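Local coordinates for protein glutaredoxin-glutathione complex (Polygonaceae, PDB 5KQA) that binds glutathione and, as a glutaredoxin of the thioredoxin fold, probably catalyses glutathione-dependent thiol-disulfide exchange, at residues L23-V34 and D74-W85. Numbering follows the deposited sequence.
Sequences LKMALQKAQQLV and DGDAIQAALLQW. With GSH (glutathione), chain B.
W85 of helix 75-86 lies against L27, A30, Q31 and V34 of helix 20-35, two helices of the glutaredoxin (thioredoxin-type) fold that pack next to F42 and F95 of the central sheet. The short segments cross at 77° with their axes 8.0 Å apart, a closeness that small side chains permit: A26 CB lies 3.6 Å from A77 CB, and A81 CB rests against the backbone of L27. Farther along, W85 can be traced outward from CB. With CG anti to the backbone N (chi1 -172°), the indole is carried across the neighbouring helix, a knob among those four residues. Its CB and then CD2 and CE3 run past L27 CD1; W85 CZ3 meets A30 CB at 4.1 Å; CH2, farthest along the ring, touches V34 CG2. Q31 lays its CG over one face of the six-membered ring as a CH-pi contact. With an alanine at W85, a gap would probably open between the two helices over L27, A30 and V34, and Q31 CG would lose the ring face it lies on. Across the far end, K29 stretches past I78 CD1; K29 NZ makes a salt bridge with E72, its stronger partner, and a long one, 3.8 Å, with D74 OD1. On the side of helix 75-86 turned away from this contact, Q79 NE2 donates a hydrogen bond of 2.8 Å to glutathione O31.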
# COMPACT_ATOMS: atom_id res chain seq x y z
N LEU A 23 -6.40 -6.29 -16.41
CA LEU A 23 -6.27 -6.69 -15.01
C LEU A 23 -4.91 -7.33 -14.78
O LEU A 23 -4.24 -7.05 -13.80
CB LEU A 23 -7.39 -7.64 -14.60
CG LEU A 23 -7.67 -7.74 -13.09
CD1 LEU A 23 -9.15 -7.96 -12.84
CD2 LEU A 23 -6.84 -8.84 -12.44
N LYS A 24 -4.51 -8.19 -15.72
CA LYS A 24 -3.21 -8.86 -15.66
C LYS A 24 -2.05 -7.86 -15.66
O LYS A 24 -1.13 -7.97 -14.85
CB LYS A 24 -3.08 -9.83 -16.84
CG LYS A 24 -1.76 -10.55 -16.89
CD LYS A 24 -1.70 -11.49 -18.08
CE LYS A 24 -0.43 -11.27 -18.89
NZ LYS A 24 -0.28 -12.28 -19.97
N MET A 25 -2.09 -6.90 -16.59
CA MET A 25 -1.09 -5.84 -16.67
C MET A 25 -1.05 -4.98 -15.41
O MET A 25 0.01 -4.64 -14.90
CB MET A 25 -1.36 -4.96 -17.89
CG MET A 25 -1.13 -5.65 -19.22
SD MET A 25 0.58 -6.18 -19.43
CE MET A 25 0.45 -7.90 -18.97
N ALA A 26 -2.23 -4.61 -14.92
CA ALA A 26 -2.33 -3.85 -13.68
C ALA A 26 -1.74 -4.61 -12.47
O ALA A 26 -1.07 -4.03 -11.63
CB ALA A 26 -3.79 -3.48 -13.42
N LEU A 27 -2.02 -5.91 -12.39
CA LEU A 27 -1.46 -6.73 -11.32
C LEU A 27 0.06 -6.76 -11.40
O LEU A 27 0.74 -6.58 -10.40
CB LEU A 27 -2.03 -8.15 -11.37
CG LEU A 27 -1.51 -9.10 -10.28
CD1 LEU A 27 -2.00 -8.67 -8.89
CD2 LEU A 27 -1.92 -10.54 -10.57
N GLN A 28 0.59 -7.01 -12.60
CA GLN A 28 2.04 -6.98 -12.79
C GLN A 28 2.63 -5.64 -12.33
O GLN A 28 3.64 -5.61 -11.62
CB GLN A 28 2.41 -7.25 -14.25
CG GLN A 28 2.25 -8.73 -14.63
CD GLN A 28 2.60 -9.05 -16.08
OE1 GLN A 28 3.28 -8.27 -16.76
NE2 GLN A 28 2.12 -10.19 -16.56
N LYS A 29 1.98 -4.54 -12.71
CA LYS A 29 2.43 -3.22 -12.29
C LYS A 29 2.45 -3.09 -10.77
O LYS A 29 3.41 -2.58 -10.20
CB LYS A 29 1.54 -2.13 -12.89
CG LYS A 29 1.82 -0.75 -12.32
CD LYS A 29 1.09 0.38 -13.07
CE LYS A 29 1.53 1.76 -12.54
NZ LYS A 29 1.11 2.89 -13.43
N ALA A 30 1.38 -3.53 -10.11
CA ALA A 30 1.26 -3.43 -8.65
C ALA A 30 2.31 -4.30 -7.96
O ALA A 30 2.92 -3.88 -6.97
CB ALA A 30 -0.13 -3.82 -8.20
N GLN A 31 2.52 -5.50 -8.49
CA GLN A 31 3.50 -6.42 -7.91
C GLN A 31 4.92 -5.87 -8.02
O GLN A 31 5.71 -5.97 -7.08
CB GLN A 31 3.40 -7.80 -8.57
CG GLN A 31 2.10 -8.54 -8.24
CD GLN A 31 1.90 -9.83 -9.06
OE1 GLN A 31 2.29 -9.91 -10.23
NE2 GLN A 31 1.29 -10.83 -8.44
N GLN A 32 5.25 -5.27 -9.17
CA GLN A 32 6.57 -4.68 -9.37
C GLN A 32 6.81 -3.54 -8.39
O GLN A 32 7.92 -3.33 -7.91
CB GLN A 32 6.73 -4.18 -10.81
CG GLN A 32 8.18 -3.86 -11.24
CD GLN A 32 8.64 -2.45 -10.88
OE1 GLN A 32 7.85 -1.51 -10.80
NE2 GLN A 32 9.95 -2.30 -10.66
N LEU A 33 5.77 -2.77 -8.10
CA LEU A 33 5.90 -1.68 -7.14
C LEU A 33 6.14 -2.23 -5.75
O LEU A 33 6.99 -1.73 -5.01
CB LEU A 33 4.65 -0.80 -7.13
CG LEU A 33 4.55 0.07 -8.37
CD1 LEU A 33 3.14 0.63 -8.52
CD2 LEU A 33 5.59 1.18 -8.26
N VAL A 34 5.39 -3.27 -5.39
CA VAL A 34 5.57 -3.91 -4.09
C VAL A 34 6.96 -4.53 -3.98
O VAL A 34 7.60 -4.44 -2.93
CB VAL A 34 4.46 -4.96 -3.87
CG1 VAL A 34 4.78 -5.86 -2.69
CG2 VAL A 34 3.14 -4.24 -3.63
N ASP A 74 -4.54 3.69 -15.30
CA ASP A 74 -5.10 2.35 -15.07
C ASP A 74 -5.46 2.12 -13.61
O ASP A 74 -5.47 0.99 -13.13
CB ASP A 74 -4.12 1.28 -15.56
CG ASP A 74 -2.78 1.36 -14.88
OD1 ASP A 74 -2.59 2.27 -14.04
OD2 ASP A 74 -1.90 0.53 -15.19
N GLY A 75 -5.79 3.21 -12.90
CA GLY A 75 -6.21 3.14 -11.51
C GLY A 75 -7.36 2.19 -11.20
O GLY A 75 -7.32 1.46 -10.20
N ASP A 76 -8.40 2.18 -12.03
CA ASP A 76 -9.48 1.21 -11.85
C ASP A 76 -8.99 -0.23 -11.99
O ASP A 76 -9.37 -1.11 -11.21
CB ASP A 76 -10.61 1.47 -12.84
CG ASP A 76 -11.24 2.86 -12.68
OD1 ASP A 76 -11.07 3.47 -11.60
OD2 ASP A 76 -11.88 3.34 -13.64
N ALA A 77 -8.16 -0.49 -13.00
CA ALA A 77 -7.60 -1.82 -13.19
C ALA A 77 -6.71 -2.19 -12.02
O ALA A 77 -6.73 -3.33 -11.54
CB ALA A 77 -6.83 -1.91 -14.50
N ILE A 78 -5.92 -1.23 -11.53
CA ILE A 78 -5.08 -1.52 -10.38
C ILE A 78 -5.93 -1.83 -9.14
O ILE A 78 -5.63 -2.75 -8.38
CB ILE A 78 -4.12 -0.36 -10.07
CG1 ILE A 78 -3.19 -0.14 -11.28
CG2 ILE A 78 -3.31 -0.66 -8.79
CD1 ILE A 78 -2.40 1.16 -11.23
N GLN A 79 -7.01 -1.09 -8.93
CA GLN A 79 -7.85 -1.34 -7.77
C GLN A 79 -8.51 -2.72 -7.89
O GLN A 79 -8.65 -3.44 -6.90
CB GLN A 79 -8.90 -0.24 -7.60
CG GLN A 79 -9.53 -0.23 -6.20
CD GLN A 79 -10.20 1.10 -5.84
OE1 GLN A 79 -10.31 1.99 -6.68
NE2 GLN A 79 -10.64 1.22 -4.59
N ALA A 80 -8.88 -3.10 -9.10
CA ALA A 80 -9.45 -4.42 -9.35
C ALA A 80 -8.42 -5.53 -9.08
O ALA A 80 -8.76 -6.58 -8.53
CB ALA A 80 -9.98 -4.52 -10.78
N ALA A 81 -7.19 -5.30 -9.50
CA ALA A 81 -6.12 -6.27 -9.27
C ALA A 81 -5.83 -6.43 -7.77
O ALA A 81 -5.55 -7.53 -7.28
CB ALA A 81 -4.87 -5.87 -10.02
N LEU A 82 -5.91 -5.33 -7.03
CA LEU A 82 -5.63 -5.37 -5.59
C LEU A 82 -6.73 -6.12 -4.86
O LEU A 82 -6.48 -6.78 -3.86
CB LEU A 82 -5.48 -3.96 -5.02
CG LEU A 82 -4.23 -3.15 -5.40
CD1 LEU A 82 -4.42 -1.69 -5.02
CD2 LEU A 82 -2.93 -3.71 -4.75
N LEU A 83 -7.96 -6.00 -5.37
CA LEU A 83 -9.07 -6.77 -4.83
C LEU A 83 -8.83 -8.27 -5.04
O LEU A 83 -8.95 -9.06 -4.13
CB LEU A 83 -10.40 -6.35 -5.48
CG LEU A 83 -11.64 -7.19 -5.13
CD1 LEU A 83 -11.83 -7.35 -3.61
CD2 LEU A 83 -12.89 -6.58 -5.75
N GLN A 84 -8.51 -8.65 -6.27
CA GLN A 84 -8.21 -10.04 -6.56
C GLN A 84 -7.07 -10.57 -5.68
O GLN A 84 -7.13 -11.67 -5.15
CB GLN A 84 -7.84 -10.20 -8.04
CG GLN A 84 -7.32 -11.59 -8.39
CD GLN A 84 -6.73 -11.64 -9.78
OE1 GLN A 84 -5.52 -11.78 -9.96
NE2 GLN A 84 -7.59 -11.53 -10.79
N TRP A 85 -6.05 -9.75 -5.51
CA TRP A 85 -4.84 -10.12 -4.79
C TRP A 85 -5.00 -10.14 -3.27
O TRP A 85 -4.45 -11.03 -2.59
CB TRP A 85 -3.74 -9.15 -5.19
CG TRP A 85 -2.34 -9.43 -4.73
CD1 TRP A 85 -1.86 -10.56 -4.14
CD2 TRP A 85 -1.24 -8.52 -4.84
NE1 TRP A 85 -0.52 -10.41 -3.87
CE2 TRP A 85 -0.11 -9.17 -4.29
CE3 TRP A 85 -1.10 -7.22 -5.34
CZ2 TRP A 85 1.14 -8.57 -4.24
CZ3 TRP A 85 0.15 -6.62 -5.28
CH2 TRP A 85 1.25 -7.30 -4.73
N1 GSH B . -11.28 0.78 7.47
CA1 GSH B . -10.65 1.29 6.30
C1 GSH B . -9.26 1.74 6.70
O11 GSH B . -8.36 1.86 5.82
O12 GSH B . -9.01 1.99 7.91
CB1 GSH B . -11.46 2.42 5.70
CG1 GSH B . -10.76 3.02 4.48
CD1 GSH B . -11.74 3.70 3.53
OE1 GSH B . -12.93 3.76 3.80
N2 GSH B . -11.27 4.26 2.30
CA2 GSH B . -12.17 4.90 1.38
C2 GSH B . -12.35 4.09 0.12
O2 GSH B . -11.43 3.45 -0.37
CB2 GSH B . -11.59 6.20 0.87
SG2 GSH B . -11.80 7.51 2.04
N3 GSH B . -13.61 4.13 -0.54
CA3 GSH B . -13.78 3.42 -1.75
C3 GSH B . -12.86 4.02 -2.81
O31 GSH B . -12.38 3.29 -3.72
O32 GSH B . -12.55 5.24 -2.80
O HOH W 1 -1.43 4.05 -15.22